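Local coordinates for protein TetR-family transcriptional regulator (Pectobacterium atrosepticum, PDB 2HYT) that probably binds a regulatory DNA sequence as a dimer and controls transcription, as TetR-family regulators do, at residues Glu73-Ile78 with Cys93-Glu98; Gly159-Ala164 with Ala183-Leu188; Ala15-Thr20 with Gly47-His52; His51-Lys56 with Leu60-Glu65. All coordinates share one frame; numbering follows the deposited sequence. Where two conformers were deposited one is given.

All four contacts are between helical segments of a mainly helical chain without strands, though interaction 4 also includes a bond within helix 56-81. Interactions 3 and 4 lie together in the DNA-binding part, their centres about 8 Å apart, and share His51 and His52 on helix 48-53. Interactions 1 and 2 belong to the larger helical body and touch through the Arg94-Glu186 salt bridge and through Tyr96 and Leu97 against Leu161. Helix 56-81 serves both regions, carrying interaction 4 near its start and interaction 1 farther along. Interactions 2 and 4 are buried, the former mostly leucine against leucine, the latter combining a phenylalanine-alanine touch with a helical backbone bond. Interactions 1 and 3 are partly buried; interaction 3 adds a CH-pi contact, interaction 1 bound ethanediol.

Interaction 1: residues Glu73-Ile78 with Cys93-Glu98; sequences ERLQAI and CRAYLE. With EDO (1,2-ethanediol), chain E; EDO (1,2-ethanediol), chain D.
Leu75 of helix 56-81 reaches across to Ala95 and Tyr96 of helix 85-98, and its side chain carries much of the contact. From CB the chain runs to CG, which stands anti to the carbonyl carbon (chi1 -68°) and sends its two methyls to different partners. CD1 meets the edge of the Tyr96 ring near its plane, 3.9 Å from CD2 of Tyr96. The other branch, CD2, lies 3.9 Å from the backbone nitrogen Tyr96 N and 4.0 Å from Ala95 CB. One turn on, Ile78 extends CD1 to the same alanine methyl; its 3.3 Å from Ala95 CB is tighter than usual carbon contact. The small Ala95 thus receives both aliphatic chains. On one flank, two ethanediol molecules, probably from the crystallisation liquor, occupy the polar margin. Arg74 NH1 donates to O1 of one, 3.1 Å away and in the guanidinium plane, with an N-H...O angle of 162°. The other gives its O2 hydrogen to Glu98 OE1 at 3.0 Å. Arg74 also forms a salt bridge with Glu102. The two segments run nearly antiparallel, at 151° with axes 10.0 Å apart. Behind Tyr96 lies helix 150-170, touched at Leu161 and Ala165, while Cys93 and Leu97 pack on Leu185 of helix 174-190, leaving helix 85-98 between these helices and helix 56-81.

Interaction 2: residues Gly159-Ala164 with Ala183-Leu188; sequences GSLAEA and AALELL
Leu185 meets Leu161 and Ser160 where helices 174-190 and 150-170 come together, and it carries nearly all of the direct contact. Along 183-188, Ala184 comes first among the residues that matter to the packing: it belongs to a face turned to the second subunit, where it touches Leu156 of that chain. Leu185 follows and points at helix 150-170. Its CG is turned anti to the backbone N (chi1 174°), which carries both methyls to the leucine opposite. Its CD1 lies 3.8 Å from Leu161 CD2, and its CD2 is almost as near, 3.9 Å from that same Leu161 CD2. One methyl of Leu161 therefore rests against the forked end of Leu185, with the two side chains crossing at about a right angle. Leu185 CD1 also comes to 4.4 Å from Ser160 OG, a looser touch; that hydroxyl is hydrogen-bonded to Ile157 O in its own helix, so the buried oxygen has its polar partner there. Next, Glu186 turns to another side and forms salt bridges with Arg90 and Arg94 of helix 85-98. Leu188, one turn after Leu185, has its CB directed toward 159-164 and packs on Leu192 of the second subunit. Leu161 and Leu185 also both touch Cys93, so helix 85-98 packs against the same leucine pair. The arrangement belongs to the C-terminal domain of TetR-family regulators, whose last two long helices pair with those of a second subunit in the four-helix bundle typical of the family dimer.

Interaction 3: residues Ala15-Thr20 with Gly47-His52; sequences ATLLAT and GALYHH
Leu17 lies over the imidazole of His52, and this CH-pi contact is the tightest feature where helix 7-28 meets helix 48-53. The leucine approaches with one methyl: CD1 is 3.9 Å from the centroid of the His52 ring and 29° off its normal, over the face and displaced toward the carbon side, where it comes within 3.5 Å of His52 CD2. The two side chains cross at about a right angle. His52 holds CG anti to its carbonyl carbon (chi1 -75°), swinging the ring back along its helix until Ala48 O lies at the ring edge, in its plane. The same Leu17 CD1 makes a methyl-to-carbonyl touch, 4.2 Å from Ala48 O, so this methyl spans the first turn of helix 48-53.

Purely aliphatic packing comes from the other branch of Leu17. Its CD2 lies 4.2 Å from Leu49 CD2, a looser contact, and Leu44 touches both leucines to complete the patch.

No hydrogen bond joins the two segments; the polar bonds lie within or beside them. Gly47 stands at the N-cap of helix 48-53 with positive phi, and His51 N and His52 N return to Gly47 O and Ala48 O. Arg14, earlier on helix 7-28, binds His52 O. The axes of the two short helical segments make a signed crossing angle of -116°. Leu49 also touches Met35 and Thr39 of helix 35-42, first helix of the predicted helix-turn-helix; helix 48-53 is the second, the recognition helix of TetR-family proteins. Helices 7-28, 35-42 and 48-53 together make the three-helix DNA-binding domain.

Interaction 4: residues His51-Lys56 with Leu60-Glu65; sequences HHFGDK and LAAVVE
Phe53 brings its ring to the methyl of Ala62, and one turn of helix links Lys56 to Leu60. In the first shell, the methyl CB of Ala62 approaches the phenyl obliquely at its CD1-CE1 side, 3.9 Å from Phe53 CE1 and 4.0 Å from Phe53 CD1. The second link is backbone: Leu60 N donates to Lys56 O at 2.9 Å, nearly straight at 170°, the N-H of residue i+4 to the C=O of residue i in the first turn of helix 56-81. Phe53 reaches Ala62 because CG stands anti to its carbonyl carbon (chi1 -57°), and His52 CB lies over one face of the ring, 3.6 Å above its plane and toward the rim. Between the helices the chain turns at Gly54, whose phi of 88° ends helix 48-53, and Asp55 then acts as N-cap, its OD1 accepting from Gly58 N. Farther out, Lys56 runs fully extended to Tyr30, where NZ bonds the backbone O and makes a cation-pi contact with the ring. Helix 7-28 adds Leu18 against Ala62 and Arg14 against Phe53, whereas Leu60 and Val63 pack on Ile108 of helix 103-117, so that helix 56-81 bridges the DNA-binding helices and the larger helical body.

Interaction 1: residues Glu73-Ile78 with Cys93-Glu98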
loop_
_atom_site.group_PDB
_atom_site.type_symbol
_atom_site.label_atom_id
_atom_site.label_comp_id
_atom_site.label_asym_id
_atom_site.label_seq_id
_atom_site.Cartn_x
_atom_site.Cartn_y
_atom_site.Cartn_z
ATOM N N GLU A 73 -13.323 4.869 -13.598
ATOM C CA GLU A 73 -14.583 4.986 -14.349
ATOM C C GLU A 73 -15.395 3.702 -14.269
ATOM O O GLU A 73 -16.608 3.727 -14.026
ATOM C CB GLU A 73 -14.278 5.302 -15.816
ATOM C CG GLU A 73 -15.504 5.491 -16.662
ATOM C CD GLU A 73 -15.168 6.091 -18.031
ATOM O OE1 GLU A 73 -14.204 6.887 -18.109
ATOM O OE2 GLU A 73 -15.888 5.777 -19.004
ATOM N N ARG A 74 -14.720 2.577 -14.436
ATOM C CA ARG A 74 -15.380 1.272 -14.435
ATOM C C ARG A 74 -16.002 0.952 -13.049
ATOM O O ARG A 74 -17.142 0.462 -12.909
ATOM C CB ARG A 74 -14.382 0.182 -14.821
ATOM C CG ARG A 74 -14.038 0.180 -16.294
ATOM C CD ARG A 74 -12.917 -0.842 -16.574
ATOM N NE ARG A 74 -13.308 -2.198 -16.220
ATOM C CZ ARG A 74 -12.485 -3.247 -16.223
ATOM N NH1 ARG A 74 -11.220 -3.115 -16.540
ATOM N NH2 ARG A 74 -12.937 -4.422 -15.846
ATOM N N LEU A 75 -15.247 1.269 -12.013
ATOM C CA LEU A 75 -15.648 0.995 -10.665
ATOM C C LEU A 75 -16.795 1.910 -10.218
ATOM O O LEU A 75 -17.749 1.446 -9.577
ATOM C CB LEU A 75 -14.458 1.110 -9.723
ATOM C CG LEU A 75 -13.414 0.022 -9.935
ATOM C CD1 LEU A 75 -12.119 0.514 -9.304
ATOM C CD2 LEU A 75 -13.869 -1.345 -9.397
ATOM N N GLN A 76 -16.696 3.206 -10.542
ATOM C CA GLN A 76 -17.764 4.150 -10.224
ATOM C C GLN A 76 -19.052 3.707 -10.908
ATOM O O GLN A 76 -20.142 3.792 -10.308
ATOM C CB GLN A 76 -17.368 5.537 -10.664
ATOM C CG GLN A 76 -18.440 6.619 -10.377
ATOM C CD GLN A 76 -18.605 6.874 -8.896
ATOM O OE1 GLN A 76 -17.617 7.095 -8.167
ATOM N NE2 GLN A 76 -19.850 6.891 -8.443
ATOM N N ALA A 77 -18.952 3.211 -12.142
ATOM C CA ALA A 77 -20.138 2.746 -12.862
ATOM C C ALA A 77 -20.856 1.562 -12.222
ATOM O O ALA A 77 -22.075 1.436 -12.324
ATOM C CB ALA A 77 -19.804 2.423 -14.286
ATOM N N ILE A 78 -20.114 0.662 -11.592
ATOM C CA ILE A 78 -20.729 -0.448 -10.905
ATOM C C ILE A 78 -21.620 0.075 -9.792
ATOM O O ILE A 78 -22.779 -0.366 -9.646
ATOM C CB ILE A 78 -19.657 -1.420 -10.348
ATOM C CG1 ILE A 78 -18.943 -2.145 -11.477
ATOM C CG2 ILE A 78 -20.300 -2.387 -9.324
ATOM C CD1 ILE A 78 -17.687 -2.949 -11.031
ATOM N N CYS A 93 -16.213 -3.601 -4.826
ATOM C CA CYS A 93 -15.050 -4.118 -4.117
ATOM C C CYS A 93 -14.527 -5.420 -4.751
ATOM O O CYS A 93 -13.300 -5.567 -4.979
ATOM C CB CYS A 93 -15.327 -4.317 -2.631
ATOM S SG CYS A 93 -15.638 -2.813 -1.696
ATOM N N ARG A 94 -15.423 -6.352 -5.063
ATOM C CA ARG A 94 -14.997 -7.597 -5.719
ATOM C C ARG A 94 -14.371 -7.328 -7.090
ATOM O O ARG A 94 -13.404 -7.969 -7.486
ATOM C CB ARG A 94 -16.170 -8.529 -5.885
ATOM C CG ARG A 94 -16.644 -9.135 -4.587
ATOM C CD ARG A 94 -17.618 -10.308 -4.839
ATOM N NE ARG A 94 -18.784 -9.912 -5.643
ATOM C CZ ARG A 94 -19.980 -9.575 -5.151
ATOM N NH1 ARG A 94 -20.225 -9.571 -3.849
ATOM N NH2 ARG A 94 -20.946 -9.242 -5.993
ATOM N N ALA A 95 -14.952 -6.380 -7.824
ATOM C CA ALA A 95 -14.467 -6.044 -9.166
ATOM C C ALA A 95 -13.019 -5.529 -9.152
ATOM O O ALA A 95 -12.203 -5.858 -10.031
ATOM C CB ALA A 95 -15.405 -5.040 -9.820
ATOM N N TYR A 96 -12.659 -4.789 -8.105
ATOM C CA TYR A 96 -11.300 -4.341 -7.918
ATOM C C TYR A 96 -10.318 -5.523 -7.845
ATOM O O TYR A 96 -9.220 -5.507 -8.452
ATOM C CB TYR A 96 -11.196 -3.462 -6.673
ATOM C CG TYR A 96 -9.873 -2.802 -6.553
ATOM C CD1 TYR A 96 -8.787 -3.493 -5.985
ATOM C CD2 TYR A 96 -9.663 -1.496 -6.994
ATOM C CE1 TYR A 96 -7.533 -2.874 -5.894
ATOM C CE2 TYR A 96 -8.419 -0.889 -6.884
ATOM C CZ TYR A 96 -7.353 -1.603 -6.335
ATOM O OH TYR A 96 -6.082 -1.079 -6.172
ATOM N N LEU A 97 -10.696 -6.545 -7.094
ATOM C CA LEU A 97 -9.893 -7.755 -7.019
ATOM C C LEU A 97 -9.887 -8.528 -8.339
ATOM O O LEU A 97 -8.839 -9.046 -8.752
ATOM C CB LEU A 97 -10.391 -8.666 -5.908
ATOM C CG LEU A 97 -10.358 -8.093 -4.491
ATOM C CD1 LEU A 97 -10.650 -9.204 -3.471
ATOM C CD2 LEU A 97 -9.011 -7.419 -4.178
ATOM N N GLU A 98 -11.051 -8.629 -8.972
ATOM C CA GLU A 98 -11.190 -9.317 -10.279
ATOM C C GLU A 98 -10.291 -8.665 -11.338
ATOM O O GLU A 98 -9.728 -9.367 -12.195
ATOM C CB GLU A 98 -12.643 -9.303 -10.738
ATOM C CG GLU A 98 -13.502 -10.205 -9.910
ATOM C CD GLU A 98 -15.000 -10.010 -10.095
ATOM O OE1 GLU A 98 -15.446 -9.012 -10.712
ATOM O OE2 GLU A 98 -15.732 -10.889 -9.583
HETATM C C1 EDO E . -14.270 -5.678 -13.704
HETATM O O1 EDO E . -15.547 -5.022 -13.746
HETATM C C2 EDO E . -14.202 -6.821 -12.719
HETATM O O2 EDO E . -14.556 -8.044 -13.382
HETATM C C1 EDO D . -8.181 -0.418 -17.622
HETATM O O1 EDO D . -9.590 -0.674 -17.528
HETATM C C2 EDO D . -7.666 -1.281 -18.776
HETATM O O2 EDO D . -6.620 -2.145 -18.354
#

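Interaction 2: residues Gly159-Ala164 with Ala183-Leu188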
loop_
_atom_site.group_PDB
_atom_site.type_symbol
_atom_site.label_atom_id
_atom_site.label_comp_id
_atom_site.label_asym_id
_atom_site.label_seq_id
_atom_site.Cartn_x
_atom_site.Cartn_y
_atom_site.Cartn_z
ATOM N N GLY A 159 -7.231 0.274 1.269
ATOM C CA GLY A 159 -5.979 -0.392 1.612
ATOM C C GLY A 159 -6.091 -1.902 1.516
ATOM O O GLY A 159 -5.205 -2.585 1.000
ATOM N N SER A 160 -7.203 -2.443 1.999
ATOM C CA SER A 160 -7.381 -3.897 1.967
ATOM C C SER A 160 -7.376 -4.399 0.526
ATOM O O SER A 160 -6.741 -5.412 0.197
ATOM C CB SER A 160 -8.667 -4.291 2.687
ATOM O OG SER A 160 -9.869 -4.002 1.972
ATOM N N LEU A 161 -8.089 -3.670 -0.319
ATOM C CA LEU A 161 -8.286 -4.083 -1.711
ATOM C C LEU A 161 -6.991 -3.965 -2.476
ATOM O O LEU A 161 -6.650 -4.839 -3.249
ATOM C CB LEU A 161 -9.354 -3.229 -2.369
ATOM C CG LEU A 161 -10.767 -3.377 -1.820
ATOM C CD1 LEU A 161 -11.721 -2.346 -2.509
ATOM C CD2 LEU A 161 -11.285 -4.783 -2.022
ATOM N N ALA A 162 -6.264 -2.860 -2.274
ATOM C CA ALA A 162 -5.010 -2.635 -2.952
ATOM C C ALA A 162 -4.013 -3.723 -2.607
ATOM O O ALA A 162 -3.333 -4.279 -3.488
ATOM C CB ALA A 162 -4.463 -1.256 -2.550
ATOM N N GLU A 163 -3.950 -4.107 -1.335
ATOM C CA GLU A 163 -2.990 -5.131 -0.943
ATOM C C GLU A 163 -3.389 -6.523 -1.450
ATOM O O GLU A 163 -2.538 -7.308 -1.916
ATOM C CB GLU A 163 -2.853 -5.176 0.590
ATOM C CG GLU A 163 -1.610 -5.850 1.070
ATOM C CD GLU A 163 -0.329 -5.089 0.670
ATOM O OE1 GLU A 163 -0.398 -3.879 0.282
ATOM O OE2 GLU A 163 0.736 -5.738 0.703
ATOM N N ALA A 164 -4.666 -6.829 -1.321
ATOM C CA ALA A 164 -5.173 -8.116 -1.800
ATOM C C ALA A 164 -4.953 -8.251 -3.316
ATOM O O ALA A 164 -4.636 -9.328 -3.796
ATOM C CB ALA A 164 -6.620 -8.304 -1.399
ATOM N N ALA A 183 -13.624 -14.319 -0.941
ATOM C CA ALA A 183 -14.305 -14.932 0.213
ATOM C C ALA A 183 -13.882 -14.252 1.502
ATOM O O ALA A 183 -14.696 -14.046 2.381
ATOM C CB ALA A 183 -14.039 -16.435 0.286
ATOM N N ALA A 184 -12.589 -13.956 1.645
ATOM C CA ALA A 184 -12.105 -13.306 2.879
ATOM C C ALA A 184 -12.683 -11.874 2.955
ATOM O O ALA A 184 -13.108 -11.403 4.004
ATOM C CB ALA A 184 -10.593 -13.287 2.888
ATOM N N LEU A 185 -12.667 -11.185 1.820
ATOM C CA LEU A 185 -13.203 -9.822 1.748
ATOM C C LEU A 185 -14.642 -9.758 2.283
ATOM O O LEU A 185 -15.025 -8.827 3.018
ATOM C CB LEU A 185 -13.145 -9.334 0.314
ATOM C CG LEU A 185 -13.786 -7.980 0.021
ATOM C CD1 LEU A 185 -13.034 -6.835 0.720
ATOM C CD2 LEU A 185 -13.811 -7.773 -1.509
ATOM N N GLU A 186 -15.446 -10.733 1.894
ATOM C CA GLU A 186 -16.847 -10.763 2.307
ATOM C C GLU A 186 -16.984 -10.787 3.836
ATOM O O GLU A 186 -17.888 -10.174 4.386
ATOM C CB GLU A 186 -17.608 -11.934 1.676
ATOM C CG GLU A 186 -17.713 -11.890 0.155
ATOM C CD GLU A 186 -18.652 -10.822 -0.412
ATOM O OE1 GLU A 186 -19.093 -9.877 0.297
ATOM O OE2 GLU A 186 -18.925 -10.935 -1.630
ATOM N N LEU A 187 -16.081 -11.485 4.540
ATOM C CA LEU A 187 -16.093 -11.491 5.996
ATOM C C LEU A 187 -15.747 -10.132 6.566
ATOM O O LEU A 187 -16.305 -9.694 7.565
ATOM C CB LEU A 187 -15.075 -12.499 6.552
ATOM C CG LEU A 187 -15.369 -13.949 6.258
ATOM C CD1 LEU A 187 -14.167 -14.723 6.852
ATOM C CD2 LEU A 187 -16.721 -14.393 6.878
ATOM N N LEU A 188 -14.778 -9.457 5.966
ATOM C CA LEU A 188 -14.490 -8.096 6.431
ATOM C C LEU A 188 -15.635 -7.130 6.185
ATOM O O LEU A 188 -15.938 -6.255 7.008
ATOM C CB LEU A 188 -13.273 -7.525 5.748
ATOM C CG LEU A 188 -11.903 -7.885 6.287
ATOM C CD1 LEU A 188 -10.910 -7.097 5.479
ATOM C CD2 LEU A 188 -11.773 -7.593 7.795
#

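Interaction 3: residues Ala15-Thr20 with Gly47-His52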
loop_
_atom_site.group_PDB
_atom_site.type_symbol
_atom_site.label_atom_id
_atom_site.label_comp_id
_atom_site.label_asym_id
_atom_site.label_seq_id
_atom_site.Cartn_x
_atom_site.Cartn_y
_atom_site.Cartn_z
ATOM N N ALA A 15 -0.983 11.391 -26.491
ATOM C CA ALA A 15 -2.035 10.361 -26.343
ATOM C C ALA A 15 -1.862 9.168 -27.297
ATOM O O ALA A 15 -2.077 7.984 -26.894
ATOM C CB ALA A 15 -3.437 11.044 -26.528
ATOM N N THR A 16 -1.482 9.435 -28.558
ATOM C CA THR A 16 -1.218 8.343 -29.514
ATOM C C THR A 16 -0.017 7.510 -29.066
ATOM O O THR A 16 -0.033 6.300 -29.150
ATOM C CB THR A 16 -1.064 8.834 -30.983
ATOM O OG1 THR A 16 0.272 9.314 -31.190
ATOM C CG2 THR A 16 -2.123 9.935 -31.294
ATOM N N LEU A 17 1.025 8.188 -28.564
ATOM C CA LEU A 17 2.224 7.452 -28.137
ATOM C C LEU A 17 1.931 6.580 -26.926
ATOM O O LEU A 17 2.388 5.474 -26.814
ATOM C CB LEU A 17 3.367 8.399 -27.839
ATOM C CG LEU A 17 3.900 9.148 -29.033
ATOM C CD1 LEU A 17 4.804 10.306 -28.531
ATOM C CD2 LEU A 17 4.636 8.221 -29.985
ATOM N N LEU A 18 1.096 7.097 -26.039
ATOM C CA LEU A 18 0.730 6.376 -24.840
ATOM C C LEU A 18 -0.088 5.130 -25.187
ATOM O O LEU A 18 0.155 4.050 -24.655
ATOM C CB LEU A 18 -0.040 7.305 -23.875
ATOM C CG LEU A 18 -0.006 6.888 -22.413
ATOM C CD1 LEU A 18 1.422 7.127 -21.913
ATOM C CD2 LEU A 18 -1.083 7.681 -21.551
ATOM N N ALA A 19 -1.030 5.260 -26.119
ATOM C CA ALA A 19 -1.868 4.158 -26.518
ATOM C C ALA A 19 -1.009 3.087 -27.176
ATOM O O ALA A 19 -1.163 1.879 -26.924
ATOM C CB ALA A 19 -2.998 4.647 -27.495
ATOM N N THR A 20 -0.073 3.542 -28.026
ATOM C CA THR A 20 0.829 2.580 -28.696
ATOM C C THR A 20 1.731 1.893 -27.714
ATOM O O THR A 20 1.929 0.685 -27.784
ATOM C CB THR A 20 1.662 3.287 -29.760
ATOM O OG1 THR A 20 0.767 3.688 -30.778
ATOM C CG2 THR A 20 2.782 2.356 -30.338
ATOM N N GLY A 47 13.608 9.513 -31.016
ATOM C CA GLY A 47 13.489 10.583 -30.024
ATOM C C GLY A 47 12.098 11.006 -29.610
ATOM O O GLY A 47 11.941 11.705 -28.612
ATOM N N ALA A 48 11.055 10.531 -30.294
ATOM C CA ALA A 48 9.707 10.982 -29.955
ATOM C C ALA A 48 9.316 10.650 -28.510
ATOM O O ALA A 48 8.762 11.498 -27.761
ATOM C CB ALA A 48 8.708 10.368 -30.962
ATOM N N LEU A 49 9.549 9.400 -28.129
ATOM C CA LEU A 49 9.220 8.940 -26.774
ATOM C C LEU A 49 10.047 9.678 -25.712
ATOM O O LEU A 49 9.507 10.089 -24.693
ATOM C CB LEU A 49 9.436 7.437 -26.643
ATOM C CG LEU A 49 8.520 6.514 -27.433
ATOM C CD1 LEU A 49 9.026 5.065 -27.335
ATOM C CD2 LEU A 49 7.112 6.652 -26.947
ATOM N N TYR A 50 11.351 9.885 -25.954
ATOM C CA TYR A 50 12.131 10.660 -24.994
ATOM C C TYR A 50 11.627 12.112 -24.890
ATOM O O TYR A 50 11.521 12.690 -23.798
ATOM C CB TYR A 50 13.602 10.670 -25.321
ATOM C CG TYR A 50 14.263 9.320 -25.165
ATOM C CD1 TYR A 50 14.246 8.675 -23.935
ATOM C CD2 TYR A 50 14.903 8.726 -26.206
ATOM C CE1 TYR A 50 14.855 7.458 -23.758
ATOM C CE2 TYR A 50 15.521 7.496 -26.036
ATOM C CZ TYR A 50 15.473 6.876 -24.823
ATOM O OH TYR A 50 16.106 5.668 -24.646
ATOM N N HIS A 51 11.280 12.692 -26.015
ATOM C CA HIS A 51 10.781 14.065 -26.019
ATOM C C HIS A 51 9.507 14.256 -25.208
ATOM O O HIS A 51 9.361 15.195 -24.431
ATOM C CB HIS A 51 10.504 14.442 -27.459
ATOM C CG HIS A 51 10.002 15.822 -27.638
ATOM N ND1 HIS A 51 10.751 16.926 -27.285
ATOM C CD2 HIS A 51 8.881 16.299 -28.232
ATOM C CE1 HIS A 51 10.079 18.024 -27.596
ATOM N NE2 HIS A 51 8.952 17.674 -28.184
ATOM N N HIS A 52 8.580 13.297 -25.341
ATOM C CA HIS A 52 7.342 13.395 -24.587
ATOM C C HIS A 52 7.402 12.934 -23.120
ATOM O O HIS A 52 6.671 13.479 -22.269
ATOM C CB HIS A 52 6.206 12.647 -25.313
ATOM C CG HIS A 52 5.695 13.377 -26.508
ATOM N ND1 HIS A 52 4.602 14.221 -26.458
ATOM C CD2 HIS A 52 6.158 13.424 -27.770
ATOM C CE1 HIS A 52 4.385 14.710 -27.666
ATOM N NE2 HIS A 52 5.341 14.279 -28.469
#

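Interaction 4: residues His51-Lys56 with Leu60-Glu65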
loop_
_atom_site.group_PDB
_atom_site.type_symbol
_atom_site.label_atom_id
_atom_site.label_comp_id
_atom_site.label_asym_id
_atom_site.label_seq_id
_atom_site.Cartn_x
_atom_site.Cartn_y
_atom_site.Cartn_z
ATOM N N HIS A 51 11.280 12.692 -26.015
ATOM C CA HIS A 51 10.781 14.065 -26.019
ATOM C C HIS A 51 9.507 14.256 -25.208
ATOM O O HIS A 51 9.361 15.195 -24.431
ATOM C CB HIS A 51 10.504 14.442 -27.459
ATOM C CG HIS A 51 10.002 15.822 -27.638
ATOM N ND1 HIS A 51 10.751 16.926 -27.285
ATOM C CD2 HIS A 51 8.881 16.299 -28.232
ATOM C CE1 HIS A 51 10.079 18.024 -27.596
ATOM N NE2 HIS A 51 8.952 17.674 -28.184
ATOM N N HIS A 52 8.580 13.297 -25.341
ATOM C CA HIS A 52 7.342 13.395 -24.587
ATOM C C HIS A 52 7.402 12.934 -23.120
ATOM O O HIS A 52 6.671 13.479 -22.269
ATOM C CB HIS A 52 6.206 12.647 -25.313
ATOM C CG HIS A 52 5.695 13.377 -26.508
ATOM N ND1 HIS A 52 4.602 14.221 -26.458
ATOM C CD2 HIS A 52 6.158 13.424 -27.770
ATOM C CE1 HIS A 52 4.385 14.710 -27.666
ATOM N NE2 HIS A 52 5.341 14.279 -28.469
ATOM N N PHE A 53 8.176 11.881 -22.823
ATOM C CA PHE A 53 8.113 11.231 -21.526
ATOM C C PHE A 53 9.416 11.271 -20.711
ATOM O O PHE A 53 9.398 10.939 -19.538
ATOM C CB PHE A 53 7.654 9.780 -21.720
ATOM C CG PHE A 53 6.327 9.668 -22.434
ATOM C CD1 PHE A 53 5.150 9.973 -21.795
ATOM C CD2 PHE A 53 6.271 9.362 -23.774
ATOM C CE1 PHE A 53 3.939 9.912 -22.460
ATOM C CE2 PHE A 53 5.056 9.258 -24.426
ATOM C CZ PHE A 53 3.899 9.586 -23.786
ATOM N N GLY A 54 10.530 11.646 -21.329
ATOM C CA GLY A 54 11.794 11.808 -20.607
ATOM C C GLY A 54 12.587 10.520 -20.532
ATOM O O GLY A 54 13.722 10.423 -20.994
ATOM N N ASP A 55 11.960 9.526 -19.901
ATOM C CA ASP A 55 12.552 8.179 -19.731
ATOM C C ASP A 55 11.486 7.129 -19.674
ATOM O O ASP A 55 10.304 7.435 -19.663
ATOM C CB ASP A 55 13.477 8.126 -18.483
ATOM C CG ASP A 55 12.786 8.469 -17.168
ATOM O OD1 ASP A 55 11.554 8.675 -17.088
ATOM O OD2 ASP A 55 13.529 8.508 -16.131
ATOM N N LYS A 56 11.912 5.867 -19.608
ATOM C CA LYS A 56 10.968 4.750 -19.563
ATOM C C LYS A 56 10.079 4.811 -18.345
ATOM O O LYS A 56 8.895 4.574 -18.439
ATOM C CB LYS A 56 11.733 3.405 -19.635
ATOM C CG LYS A 56 10.860 2.206 -19.966
ATOM C CD LYS A 56 11.706 0.950 -19.956
ATOM C CE LYS A 56 10.874 -0.236 -20.347
ATOM N NZ LYS A 56 11.661 -1.450 -20.141
ATOM N N LEU A 60 6.047 4.812 -18.226
ATOM C CA LEU A 60 5.279 3.903 -17.380
ATOM C C LEU A 60 4.299 4.686 -16.485
ATOM O O LEU A 60 3.119 4.321 -16.369
ATOM C CB LEU A 60 6.168 3.024 -16.513
ATOM C CG LEU A 60 5.428 2.008 -15.632
ATOM C CD1 LEU A 60 4.590 1.003 -16.434
ATOM C CD2 LEU A 60 6.431 1.314 -14.675
ATOM N N ALA A 61 4.759 5.765 -15.856
ATOM C CA ALA A 61 3.869 6.558 -14.992
ATOM C C ALA A 61 2.689 7.097 -15.763
ATOM O O ALA A 61 1.524 7.072 -15.289
ATOM C CB ALA A 61 4.651 7.674 -14.288
ATOM N N ALA A 62 2.945 7.511 -17.002
ATOM C CA ALA A 62 1.907 8.092 -17.810
ATOM C C ALA A 62 0.867 7.042 -18.215
ATOM O O ALA A 62 -0.301 7.329 -18.296
ATOM C CB ALA A 62 2.505 8.796 -19.049
ATOM N N VAL A 63 1.334 5.844 -18.558
ATOM C CA VAL A 63 0.480 4.696 -18.858
ATOM C C VAL A 63 -0.366 4.355 -17.642
ATOM O O VAL A 63 -1.585 4.164 -17.767
ATOM C CB VAL A 63 1.322 3.506 -19.284
ATOM C CG1 VAL A 63 0.515 2.221 -19.247
ATOM C CG2 VAL A 63 1.955 3.767 -20.714
ATOM N N VAL A 64 0.277 4.271 -16.476
ATOM C CA VAL A 64 -0.449 3.971 -15.221
ATOM C C VAL A 64 -1.561 5.006 -14.935
ATOM O O VAL A 64 -2.695 4.618 -14.613
ATOM C CB VAL A 64 0.516 3.843 -14.044
ATOM C CG1 VAL A 64 -0.218 3.906 -12.725
ATOM C CG2 VAL A 64 1.354 2.541 -14.180
ATOM N N GLU A 65 -1.264 6.290 -15.091
ATOM C CA GLU A 65 -2.260 7.341 -14.923
ATOM C C GLU A 65 -3.503 7.085 -15.793
ATOM O O GLU A 65 -4.640 7.234 -15.320
ATOM C CB GLU A 65 -1.655 8.701 -15.211
ATOM C CG GLU A 65 -2.647 9.845 -15.179
ATOM C CD GLU A 65 -2.010 11.192 -15.475
ATOM O OE1 GLU A 65 -1.128 11.276 -16.371
ATOM O OE2 GLU A 65 -2.444 12.181 -14.850
#